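Local structure of serine proteinase inhibitor 1 (Myxoma virus, 6BJ5) at the interface of chains A and B. The protein inhibits serine endopeptidases as a glycosylated poxviral serpin, is important for the virulence of the virus and has been used clinically. Residues are numbered along the deposited sequence; one frame, centred on the assembly and turned at random. Chains: chain A, Serine proteinase inhibitor 1; chain B, Serine proteinase inhibitor 1.

The interface of chains A and B. Residues chain A 188, 201, 214, 216, 243-247; chain B 8-12.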
# COMPACT_ATOMS: atom_id res chain seq x y z
N THR A 188 20.05 12.38 3.70
CA THR A 188 20.18 12.15 2.26
C THR A 188 21.46 11.37 2.02
O THR A 188 22.32 11.28 2.90
CB THR A 188 20.28 13.47 1.46
OG1 THR A 188 19.50 14.49 2.07
CG2 THR A 188 19.82 13.27 0.02
N THR A 201 16.07 10.43 0.21
CA THR A 201 15.92 11.59 1.07
C THR A 201 14.71 11.38 1.96
O THR A 201 13.65 10.99 1.48
CB THR A 201 15.75 12.86 0.21
OG1 THR A 201 16.88 13.00 -0.67
CG2 THR A 201 15.60 14.10 1.08
N LEU A 214 12.11 9.58 -0.35
CA LEU A 214 12.02 9.96 -1.75
C LEU A 214 13.29 9.45 -2.42
O LEU A 214 14.41 9.74 -1.98
CB LEU A 214 11.84 11.47 -1.87
CG LEU A 214 11.94 12.15 -3.24
CD1 LEU A 214 10.74 11.81 -4.11
CD2 LEU A 214 12.07 13.64 -3.08
N VAL A 216 15.24 9.15 -5.99
CA VAL A 216 15.33 9.77 -7.32
C VAL A 216 16.44 9.06 -8.09
O VAL A 216 17.63 9.32 -7.83
CB VAL A 216 15.60 11.28 -7.24
CG1 VAL A 216 15.68 11.84 -8.66
CG2 VAL A 216 14.54 12.02 -6.39
N VAL A 243 22.05 20.02 4.48
CA VAL A 243 21.13 21.09 4.08
C VAL A 243 20.70 20.85 2.64
O VAL A 243 21.54 20.78 1.73
CB VAL A 243 21.79 22.47 4.23
CG1 VAL A 243 20.93 23.56 3.61
CG2 VAL A 243 22.05 22.76 5.69
N CYS A 244 19.40 20.76 2.40
CA CYS A 244 18.96 20.39 1.06
C CYS A 244 17.98 21.39 0.49
O CYS A 244 17.26 22.09 1.21
CB CYS A 244 18.27 19.02 1.01
SG CYS A 244 19.21 17.61 1.53
N GLN A 245 17.98 21.41 -0.84
CA GLN A 245 16.90 21.95 -1.65
C GLN A 245 16.13 20.76 -2.21
O GLN A 245 16.69 19.91 -2.91
CB GLN A 245 17.43 22.84 -2.79
CG GLN A 245 16.30 23.71 -3.39
CD GLN A 245 16.67 24.42 -4.69
OE1 GLN A 245 17.78 24.29 -5.19
NE2 GLN A 245 15.72 25.18 -5.24
N VAL A 246 14.84 20.70 -1.88
CA VAL A 246 13.93 19.67 -2.36
C VAL A 246 12.99 20.30 -3.37
O VAL A 246 12.28 21.26 -3.05
CB VAL A 246 13.16 19.02 -1.20
CG1 VAL A 246 12.21 17.96 -1.69
CG2 VAL A 246 14.14 18.47 -0.20
N VAL A 247 13.02 19.81 -4.60
CA VAL A 247 12.14 20.25 -5.67
C VAL A 247 11.34 19.02 -6.11
O VAL A 247 11.87 18.13 -6.78
CB VAL A 247 12.92 20.86 -6.83
CG1 VAL A 247 11.98 21.29 -7.96
CG2 VAL A 247 13.80 22.01 -6.35
N THR B 8 23.30 20.90 -1.71
CA THR B 8 22.71 19.62 -2.11
C THR B 8 21.28 19.78 -2.66
O THR B 8 20.36 20.16 -1.93
CB THR B 8 22.70 18.66 -0.93
OG1 THR B 8 24.04 18.47 -0.46
CG2 THR B 8 22.16 17.30 -1.38
N ALA B 9 21.09 19.40 -3.92
CA ALA B 9 19.84 19.63 -4.63
C ALA B 9 19.22 18.30 -5.03
O ALA B 9 19.80 17.56 -5.83
CB ALA B 9 20.07 20.48 -5.88
N ILE B 10 18.02 18.04 -4.51
CA ILE B 10 17.20 16.88 -4.86
C ILE B 10 16.07 17.37 -5.76
O ILE B 10 15.20 18.14 -5.33
CB ILE B 10 16.65 16.18 -3.60
CG1 ILE B 10 17.78 15.65 -2.74
CG2 ILE B 10 15.69 15.05 -3.96
CD1 ILE B 10 18.04 16.49 -1.53
N VAL B 11 16.07 16.94 -7.02
CA VAL B 11 15.08 17.39 -7.99
C VAL B 11 14.39 16.18 -8.56
O VAL B 11 14.97 15.45 -9.38
CB VAL B 11 15.70 18.22 -9.12
CG1 VAL B 11 14.59 18.69 -10.08
CG2 VAL B 11 16.50 19.40 -8.57
N ALA B 12 13.12 16.01 -8.19
CA ALA B 12 12.30 14.89 -8.65
C ALA B 12 11.55 15.31 -9.91
O ALA B 12 10.32 15.40 -9.94
CB ALA B 12 11.35 14.45 -7.54
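Four backbone hydrogen bonds zip strand 8-11 of chain B onto strand 243-249 of chain A as a parallel pair. A:Gln245 lends both its peptide groups to the ladder: its N donates to the carbonyl O of B:Thr8 at 2.9 Å, and its carbonyl O accepts from B:Ile10 N at 2.8 Å. One step further, A:Val247 N meets B:Ile10 O at 2.8 Å, and A:Val247 O takes the N of B:Ala12, just past the end of the strand. Each bond is close to straight, and each donor lies nearly along the C=O axis of its acceptor; for B:Ile10 N on A:Gln245 O the angle at the oxygen is 179°. The ladder is all main chain and would look alike two residues along, so the packing of B:Ile10 probably fixes the register.

The apolar part centres on B:Ile10, which buries 115 Å² against chain A. Its CG1 branch stands beside the backbone N and anti to the carbonyl carbon (chi1 -62°), while the CG2 methyl is anti to the backbone N, beside the carbonyl carbon. The B:Ile10 CD1 tip reaches the sulfur of A:Cys244, 3.5 Å from SG. From the facing layer of strands, A:Thr188 and A:Thr201 meet the isoleucine tip to tip. The A:Thr188 CG2 methyl lies 4.0 Å from B:Ile10 CD1. The A:Thr201 hydroxyl OG1 touches B:Ile10 CG1 at 3.5 Å. On the other branch, A:Leu214 slides past in the opposite direction, its CD2 4.0 Å from B:Ile10 CG2, and A:Val216 crosses obliquely, its CG2 also near the B:Ala12 methyl. The isoleucine is thus held over the layer formed by strands 188-191, 198-204 and 210-217.

Chain B carries the C-terminal part of the serpin, and strand 8-11 lies just after the reactive bond expected, by similarity, between B:Arg4 and B:Asn5. This contact therefore stitches the segment beyond that bond into the body of the inhibitor, probably helping the two chains remain one serpin fold.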